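Local coordinates for protein acyl-CoA dehydrogenase FadE3 (Mycobacterium smegmatis, PDB 4IV6) that belongs to the acyl-CoA dehydrogenase family of flavoproteins and holds dihydroflavine-adenine dinucleotide in pockets of a four-chain assembly, at residues A251-L265 with L288-L302. Numbering follows the deposited sequence.
Sequences ARATGVARAAFEDAL and LADMGTKLYAARSLL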
ATOM      1  N   ALA B 251       5.636 -13.364  17.193  1.00 12.22           N
ATOM      2  CA  ALA B 251       5.020 -14.698  17.165  1.00 12.43           C
ATOM      3  C   ALA B 251       3.512 -14.659  17.372  1.00 12.86           C
ATOM      4  O   ALA B 251       2.788 -15.432  16.752  1.00 12.96           O
ATOM      5  CB  ALA B 251       5.657 -15.598  18.220  1.00 12.72           C
ATOM      6  N   ARG B 252       3.024 -13.789  18.265  1.00 13.31           N
ATOM      7  CA  ARG B 252       1.598 -13.613  18.370  1.00 14.07           C
ATOM      8  C   ARG B 252       0.965 -13.228  17.063  1.00 13.21           C
ATOM      9  O   ARG B 252      -0.129 -13.690  16.729  1.00 13.06           O
ATOM     10  CB  ARG B 252       1.226 -12.513  19.347  1.00 15.74           C
ATOM     11  CG  ARG B 252       0.988 -12.968  20.713  1.00 17.54           C
ATOM     12  CD  ARG B 252       0.388 -11.848  21.544  1.00 18.91           C
ATOM     13  NE  ARG B 252       1.326 -11.504  22.564  1.00 19.95           N
ATOM     14  CZ  ARG B 252       1.225 -10.447  23.342  1.00 21.61           C
ATOM     15  NH1 ARG B 252       2.146 -10.271  24.244  1.00 22.84           N
ATOM     16  NH2 ARG B 252       0.221  -9.588  23.226  1.00 22.12           N
ATOM     17  N   ALA B 253       1.642 -12.328  16.363  1.00 12.63           N
ATOM     18  CA  ALA B 253       1.149 -11.782  15.125  1.00 12.40           C
ATOM     19  C   ALA B 253       1.214 -12.840  14.011  1.00 12.04           C
ATOM     20  O   ALA B 253       0.272 -12.984  13.243  1.00 11.91           O
ATOM     21  CB  ALA B 253       1.918 -10.504  14.773  1.00 12.15           C
ATOM     22  N   THR B 254       2.288 -13.626  13.928  1.00 11.94           N
ATOM     23  CA  THR B 254       2.282 -14.675  12.932  1.00 11.71           C
ATOM     24  C   THR B 254       1.252 -15.757  13.241  1.00 11.77           C
ATOM     25  O   THR B 254       0.734 -16.368  12.335  1.00 11.76           O
ATOM     26  CB  THR B 254       3.648 -15.320  12.683  1.00 11.71           C
ATOM     27  OG1 THR B 254       4.171 -15.871  13.896  1.00 12.08           O
ATOM     28  CG2 THR B 254       4.585 -14.314  12.064  1.00 11.78           C
ATOM     29  N   GLY B 255       0.922 -15.945  14.516  1.00 12.01           N
ATOM     30  CA  GLY B 255      -0.064 -16.936  14.925  1.00 12.23           C
ATOM     31  C   GLY B 255      -1.450 -16.501  14.526  1.00 12.36           C
ATOM     32  O   GLY B 255      -2.203 -17.287  13.933  1.00 12.23           O
ATOM     33  N   VAL B 256      -1.775 -15.232  14.805  1.00 12.36           N
ATOM     34  CA  VAL B 256      -3.056 -14.672  14.391  1.00 12.69           C
ATOM     35  C   VAL B 256      -3.183 -14.683  12.849  1.00 12.50           C
ATOM     36  O   VAL B 256      -4.204 -15.081  12.301  1.00 12.40           O
ATOM     37  CB  VAL B 256      -3.289 -13.261  14.967  1.00 13.11           C
ATOM     38  CG1 VAL B 256      -4.528 -12.627  14.356  1.00 13.28           C
ATOM     39  CG2 VAL B 256      -3.473 -13.337  16.475  1.00 13.79           C
ATOM     40  N   ALA B 257      -2.115 -14.292  12.166  1.00 12.45           N
ATOM     41  CA  ALA B 257      -2.053 -14.396  10.707  1.00 12.36           C
ATOM     42  C   ALA B 257      -2.275 -15.817  10.188  1.00 12.65           C
ATOM     43  O   ALA B 257      -3.007 -15.993   9.197  1.00 12.94           O
ATOM     44  CB  ALA B 257      -0.734 -13.855  10.197  1.00 12.16           C
ATOM     45  N   ARG B 258      -1.680 -16.823  10.840  1.00 12.70           N
ATOM     46  CA  ARG B 258      -1.837 -18.217  10.404  1.00 12.98           C
ATOM     47  C   ARG B 258      -3.306 -18.583  10.493  1.00 13.10           C
ATOM     48  O   ARG B 258      -3.844 -19.199   9.587  1.00 12.76           O
ATOM     49  CB  ARG B 258      -1.016 -19.212  11.231  1.00 13.60           C
ATOM     50  CG  ARG B 258       0.451 -19.334  10.814  1.00 13.62           C
ATOM     51  CD  ARG B 258       1.219 -20.261  11.752  1.00 14.24           C
ATOM     52  NE  ARG B 258       0.650 -21.593  11.675  1.00 14.84           N
ATOM     53  CZ  ARG B 258       0.873 -22.572  12.540  1.00 15.80           C
ATOM     54  NH1 ARG B 258       1.684 -22.405  13.550  1.00 15.93           N
ATOM     55  NH2 ARG B 258       0.252 -23.732  12.394  1.00 16.82           N
ATOM     56  N   ALA B 259      -3.959 -18.146  11.567  1.00 13.40           N
ATOM     57  CA  ALA B 259      -5.377 -18.480  11.785  1.00 13.81           C
ATOM     58  C   ALA B 259      -6.269 -17.817  10.724  1.00 13.66           C
ATOM     59  O   ALA B 259      -7.134 -18.456  10.152  1.00 13.77           O
ATOM     60  CB  ALA B 259      -5.826 -18.086  13.184  1.00 14.25           C
ATOM     61  N   ALA B 260      -6.069 -16.528  10.478  1.00 13.34           N
ATOM     62  CA  ALA B 260      -6.862 -15.830   9.489  1.00 13.24           C
ATOM     63  C   ALA B 260      -6.639 -16.413   8.080  1.00 13.11           C
ATOM     64  O   ALA B 260      -7.592 -16.668   7.344  1.00 13.11           O
ATOM     65  CB  ALA B 260      -6.518 -14.351   9.515  1.00 12.91           C
ATOM     66  N   PHE B 261      -5.380 -16.630   7.723  1.00 13.16           N
ATOM     67  CA  PHE B 261      -5.042 -17.236   6.441  1.00 13.38           C
ATOM     68  C   PHE B 261      -5.614 -18.641   6.258  1.00 13.91           C
ATOM     69  O   PHE B 261      -6.213 -18.934   5.214  1.00 13.66           O
ATOM     70  CB  PHE B 261      -3.535 -17.264   6.211  1.00 13.43           C
ATOM     71  CG  PHE B 261      -3.157 -17.881   4.893  1.00 13.68           C
ATOM     72  CD1 PHE B 261      -3.486 -17.229   3.711  1.00 13.98           C
ATOM     73  CD2 PHE B 261      -2.543 -19.108   4.835  1.00 14.07           C
ATOM     74  CE1 PHE B 261      -3.171 -17.782   2.468  1.00 14.23           C
ATOM     75  CE2 PHE B 261      -2.216 -19.671   3.598  1.00 14.70           C
ATOM     76  CZ  PHE B 261      -2.536 -19.008   2.418  1.00 14.46           C
ATOM     77  N   GLU B 262      -5.458 -19.509   7.251  1.00 14.34           N
ATOM     78  CA  GLU B 262      -6.068 -20.847   7.162  1.00 15.10           C
ATOM     79  C   GLU B 262      -7.576 -20.792   6.899  1.00 14.98           C
ATOM     80  O   GLU B 262      -8.084 -21.528   6.033  1.00 14.76           O
ATOM     81  CB  GLU B 262      -5.813 -21.669   8.437  1.00 16.72           C
ATOM     82  CG  GLU B 262      -4.395 -22.145   8.559  1.00 17.83           C
ATOM     83  CD  GLU B 262      -4.078 -22.775   9.907  1.00 19.28           C
ATOM     84  OE1 GLU B 262      -4.972 -23.231  10.622  1.00 21.37           O
ATOM     85  OE2 GLU B 262      -2.911 -22.811  10.267  1.00 21.23           O
ATOM     86  N   ASP B 263      -8.294 -19.936   7.637  1.00 14.85           N
ATOM     87  CA  ASP B 263      -9.739 -19.828   7.478  1.00 14.92           C
ATOM     88  C   ASP B 263     -10.106 -19.328   6.087  1.00 13.85           C
ATOM     89  O   ASP B 263     -11.024 -19.834   5.460  1.00 13.82           O
ATOM     90  CB  ASP B 263     -10.367 -18.903   8.528  1.00 15.91           C
ATOM     91  CG  ASP B 263     -10.451 -19.537   9.906  1.00 17.52           C
ATOM     92  OD1 ASP B 263      -9.999 -20.708  10.070  1.00 18.52           O
ATOM     93  OD2 ASP B 263     -10.949 -18.851  10.847  1.00 18.28           O
ATOM     94  N   ALA B 264      -9.391 -18.321   5.609  1.00 13.06           N
ATOM     95  CA  ALA B 264      -9.642 -17.760   4.296  1.00 12.66           C
ATOM     96  C   ALA B 264      -9.393 -18.792   3.182  1.00 12.51           C
ATOM     97  O   ALA B 264     -10.188 -18.932   2.267  1.00 12.38           O
ATOM     98  CB  ALA B 264      -8.773 -16.544   4.093  1.00 12.46           C
ATOM     99  N   LEU B 265      -8.298 -19.525   3.281  1.00 12.44           N
ATOM    100  CA  LEU B 265      -7.965 -20.523   2.259  1.00 12.89           C
ATOM    101  C   LEU B 265      -8.970 -21.649   2.232  1.00 13.82           C
ATOM    102  O   LEU B 265      -9.421 -22.051   1.162  1.00 13.91           O
ATOM    103  CB  LEU B 265      -6.584 -21.093   2.520  1.00 12.95           C
ATOM    104  CG  LEU B 265      -6.081 -22.140   1.532  1.00 13.27           C
ATOM    105  CD1 LEU B 265      -6.046 -21.611   0.111  1.00 12.99           C
ATOM    106  CD2 LEU B 265      -4.678 -22.550   1.964  1.00 13.50           C
ATOM    107  N   LEU B 288      -5.245 -14.544  -1.720  1.00 12.52           N
ATOM    108  CA  LEU B 288      -4.647 -15.710  -1.039  1.00 12.31           C
ATOM    109  C   LEU B 288      -3.140 -15.792  -1.290  1.00 12.37           C
ATOM    110  O   LEU B 288      -2.364 -16.111  -0.382  1.00 11.84           O
ATOM    111  CB  LEU B 288      -5.328 -17.004  -1.503  1.00 12.59           C
ATOM    112  CG  LEU B 288      -6.798 -17.055  -1.088  1.00 12.63           C
ATOM    113  CD1 LEU B 288      -7.494 -18.158  -1.868  1.00 13.04           C
ATOM    114  CD2 LEU B 288      -6.914 -17.233   0.427  1.00 12.80           C
ATOM    115  N   ALA B 289      -2.731 -15.570  -2.540  1.00 12.66           N
ATOM    116  CA  ALA B 289      -1.315 -15.625  -2.881  1.00 12.78           C
ATOM    117  C   ALA B 289      -0.520 -14.567  -2.113  1.00 12.78           C
ATOM    118  O   ALA B 289       0.553 -14.854  -1.593  1.00 12.37           O
ATOM    119  CB  ALA B 289      -1.102 -15.463  -4.385  1.00 13.11           C
ATOM    120  N   ASP B 290      -1.067 -13.353  -2.043  1.00 13.22           N
ATOM    121  CA  ASP B 290      -0.395 -12.254  -1.346  0.50 13.24           C
ATOM    122  C   ASP B 290      -0.331 -12.541   0.146  1.00 13.27           C
ATOM    123  O   ASP B 290       0.718 -12.369   0.762  1.00 12.26           O
ATOM    124  CB  ASP B 290      -1.082 -10.925  -1.610  0.50 13.51           C
ATOM    125  CG  ASP B 290      -0.755 -10.380  -2.963  0.50 13.98           C
ATOM    126  OD1 ASP B 290       0.236 -10.841  -3.563  0.50 14.39           O
ATOM    127  OD2 ASP B 290      -1.498  -9.513  -3.456  0.50 14.72           O
ATOM    128  N   MET B 291      -1.433 -13.026   0.707  1.00 13.11           N
ATOM    129  CA  MET B 291      -1.502 -13.382   2.129  1.00 13.68           C
ATOM    130  C   MET B 291      -0.474 -14.466   2.494  1.00 13.30           C
ATOM    131  O   MET B 291       0.290 -14.347   3.479  1.00 13.78           O
ATOM    132  CB  MET B 291      -2.932 -13.859   2.491  1.00 14.41           C
ATOM    133  CG  MET B 291      -3.992 -12.773   2.370  1.00 15.45           C
ATOM    134  SD  MET B 291      -5.685 -13.427   2.190  1.00 16.80           S
ATOM    135  CE  MET B 291      -6.007 -13.903   3.854  1.00 16.67           C
ATOM    136  N   GLY B 292      -0.466 -15.539   1.712  1.00 13.05           N
ATOM    137  CA  GLY B 292       0.419 -16.655   1.971  1.00 12.77           C
ATOM    138  C   GLY B 292       1.876 -16.263   1.804  1.00 12.78           C
ATOM    139  O   GLY B 292       2.738 -16.684   2.578  1.00 12.71           O
ATOM    140  N   THR B 293       2.152 -15.460   0.784  1.00 12.67           N
ATOM    141  CA  THR B 293       3.511 -14.982   0.523  1.00 12.98           C
ATOM    142  C   THR B 293       4.044 -14.082   1.672  1.00 13.07           C
ATOM    143  O   THR B 293       5.173 -14.257   2.135  1.00 12.98           O
ATOM    144  CB  THR B 293       3.559 -14.220  -0.821  1.00 12.85           C
ATOM    145  OG1 THR B 293       3.198 -15.107  -1.883  1.00 12.50           O
ATOM    146  CG2 THR B 293       4.957 -13.655  -1.083  1.00 13.23           C
ATOM    147  N   LYS B 294       3.247 -13.108   2.094  1.00 13.64           N
ATOM    148  CA  LYS B 294       3.601 -12.239   3.232  1.00 14.44           C
ATOM    149  C   LYS B 294       3.757 -13.031   4.521  1.00 13.25           C
ATOM    150  O   LYS B 294       4.674 -12.761   5.315  1.00 12.96           O
ATOM    151  CB  LYS B 294       2.560 -11.129   3.435  1.00 16.23           C
ATOM    152  CG  LYS B 294       2.565 -10.150   2.273  1.00 18.97           C
ATOM    153  CD  LYS B 294       1.731  -8.868   2.448  1.00 21.15           C
ATOM    154  CE  LYS B 294       0.288  -9.080   2.822  1.00 22.08           C
ATOM    155  NZ  LYS B 294      -0.460  -7.813   2.516  1.00 23.18           N
ATOM    156  N   LEU B 295       2.886 -14.011   4.736  1.00 12.60           N
ATOM    157  CA  LEU B 295       2.957 -14.822   5.959  1.00 12.66           C
ATOM    158  C   LEU B 295       4.265 -15.606   5.976  1.00 12.64           C
ATOM    159  O   LEU B 295       4.927 -15.666   6.993  1.00 12.32           O
ATOM    160  CB  LEU B 295       1.772 -15.796   6.074  1.00 12.78           C
ATOM    161  CG  LEU B 295       1.745 -16.723   7.297  1.00 13.02           C
ATOM    162  CD1 LEU B 295       1.987 -15.949   8.586  1.00 13.24           C
ATOM    163  CD2 LEU B 295       0.434 -17.467   7.321  1.00 13.23           C
ATOM    164  N   TYR B 296       4.623 -16.208   4.832  1.00 12.97           N
ATOM    165  CA  TYR B 296       5.891 -16.933   4.690  1.00 13.30           C
ATOM    166  C   TYR B 296       7.058 -15.988   4.948  1.00 12.99           C
ATOM    167  O   TYR B 296       8.003 -16.339   5.669  1.00 13.75           O
ATOM    168  CB  TYR B 296       5.984 -17.535   3.281  1.00 14.08           C
ATOM    169  CG  TYR B 296       7.209 -18.381   2.966  1.00 15.08           C
ATOM    170  CD1 TYR B 296       7.909 -19.064   3.955  1.00 15.56           C
ATOM    171  CD2 TYR B 296       7.629 -18.543   1.641  1.00 15.87           C
ATOM    172  CE1 TYR B 296       9.002 -19.866   3.635  1.00 16.37           C
ATOM    173  CE2 TYR B 296       8.718 -19.330   1.320  1.00 16.61           C
ATOM    174  CZ  TYR B 296       9.415 -19.975   2.319  1.00 16.98           C
ATOM    175  OH  TYR B 296      10.502 -20.762   1.982  1.00 18.23           O
ATOM    176  N   ALA B 297       6.994 -14.781   4.397  1.00 12.55           N
ATOM    177  CA  ALA B 297       8.060 -13.781   4.655  1.00 12.53           C
ATOM    178  C   ALA B 297       8.195 -13.478   6.142  1.00 12.22           C
ATOM    179  O   ALA B 297       9.295 -13.435   6.701  1.00 12.30           O
ATOM    180  CB  ALA B 297       7.794 -12.490   3.867  1.00 12.68           C
ATOM    181  N   ALA B 298       7.059 -13.283   6.796  1.00 11.93           N
ATOM    182  CA  ALA B 298       7.052 -12.895   8.190  1.00 11.77           C
ATOM    183  C   ALA B 298       7.540 -14.003   9.083  1.00 11.96           C
ATOM    184  O   ALA B 298       8.313 -13.741  10.039  1.00 11.97           O
ATOM    185  CB  ALA B 298       5.669 -12.437   8.583  1.00 11.77           C
ATOM    186  N   ARG B 299       7.134 -15.252   8.796  1.00 12.21           N
ATOM    187  CA  ARG B 299       7.619 -16.370   9.616  1.00 12.54           C
ATOM    188  C   ARG B 299       9.121 -16.606   9.374  1.00 12.79           C
ATOM    189  O   ARG B 299       9.856 -16.935  10.300  1.00 12.42           O
ATOM    190  CB  ARG B 299       6.810 -17.643   9.368  1.00 13.23           C
ATOM    191  CG  ARG B 299       5.327 -17.527   9.742  1.00 13.38           C
ATOM    192  CD  ARG B 299       4.650 -18.896   9.658  1.00 14.11           C
ATOM    193  NE  ARG B 299       5.015 -19.674  10.824  1.00 14.79           N
ATOM    194  CZ  ARG B 299       5.863 -20.706  10.870  1.00 16.15           C
ATOM    195  NH1 ARG B 299       6.458 -21.146   9.784  1.00 16.85           N
ATOM    196  NH2 ARG B 299       6.107 -21.306  12.045  1.00 16.30           N
ATOM    197  N   SER B 300       9.577 -16.418   8.133  1.00 13.27           N
ATOM    198  CA  SER B 300      10.990 -16.607   7.819  1.00 13.76           C
ATOM    199  C   SER B 300      11.844 -15.606   8.577  1.00 13.78           C
ATOM    200  O   SER B 300      12.871 -15.964   9.188  1.00 13.86           O
ATOM    201  CB  SER B 300      11.277 -16.492   6.320  1.00 14.57           C
ATOM    202  OG  SER B 300      10.638 -17.522   5.576  1.00 14.98           O
ATOM    203  N   LEU B 301      11.398 -14.358   8.584  1.00 13.60           N
ATOM    204  CA  LEU B 301      12.069 -13.305   9.332  1.00 13.81           C
ATOM    205  C   LEU B 301      12.101 -13.624  10.848  1.00 13.57           C
ATOM    206  O   LEU B 301      13.165 -13.604  11.481  1.00 13.59           O
ATOM    207  CB  LEU B 301      11.406 -11.944   9.037  1.00 13.76           C
ATOM    208  CG  LEU B 301      12.152 -10.656   9.428  1.00 14.25           C
ATOM    209  CD1 LEU B 301      11.364  -9.433   8.959  1.00 14.39           C
ATOM    210  CD2 LEU B 301      12.360 -10.558  10.913  1.00 14.30           C
ATOM    211  N   LEU B 302      10.949 -13.987  11.392  1.00 13.50           N
ATOM    212  CA  LEU B 302      10.825 -14.373  12.794  1.00 14.01           C
ATOM    213  C   LEU B 302      11.789 -15.506  13.210  1.00 14.58           C
ATOM    214  O   LEU B 302      12.486 -15.408  14.231  1.00 14.33           O
ATOM    215  CB  LEU B 302       9.378 -14.741  13.105  1.00 14.15           C
ATOM    216  CG  LEU B 302       9.101 -15.320  14.494  1.00 14.89           C
ATOM    217  CD1 LEU B 302       9.407 -14.324  15.584  1.00 14.92           C
ATOM    218  CD2 LEU B 302       7.659 -15.809  14.570  1.00 15.21           C
TER
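Phe261 drives its ring down onto the backbone of 288-302, where Gly292 leaves room for it. The ring carbon CG is anti to the backbone N (chi1 -180°), which directs the ring across the interface toward 288-302. Gly292 CA lies over one face in a CH-pi contact, 4.1 Å from the centroid and displaced toward the rim. Met291 CB comes to 3.6 Å from Phe261 CD1, and with Leu288 and Leu295 these residues form the hole that takes the Phe261 knob.

Leu295 answers from the other helix, its two methyls splitting the work: CD1 meets Ala257 CB at 3.8 Å, while CD2 lies against Arg258 CA and the Arg258 aliphatic chain. Thr254, Ala257, Arg258 and Phe261 surround it, a second knob-into-hole pointing the opposite way. The axes of the two segments approach to 10.2 Å and run antiparallel at 153°, and the apolar seam continues to both ends. The Met291 chain bends at its end and brings CE to 3.8 Å from Ala264 CB; Leu288 CD2 rests on Leu265 CA; at the far end Leu302 CD2 packs 4.2 Å from Ala251 CB. The same Leu302 methyl rests 3.6 Å from Thr254 OG1, a hydroxyl already hydrogen-bonded to Glu76 of helix 68-81.

Along one flank Arg258 CD passes 4.0 Å from Arg299 NE, the two guanidinium planes turned 74° apart. Both arginines form salt bridges with Glu76, and Glu77 adds a second carboxylate at Arg258.

The pair is thus an antiparallel part of the helical C-terminal domain of the acyl-CoA dehydrogenase fold, with helix 316-340 packed against 288-302. No hydrogen bond joins the two segments directly: apolar interlocking holds their centre, while the shared Glu76 carboxylate probably offsets the like charges of Arg258 and Arg299 and ties both helices to helix 68-81.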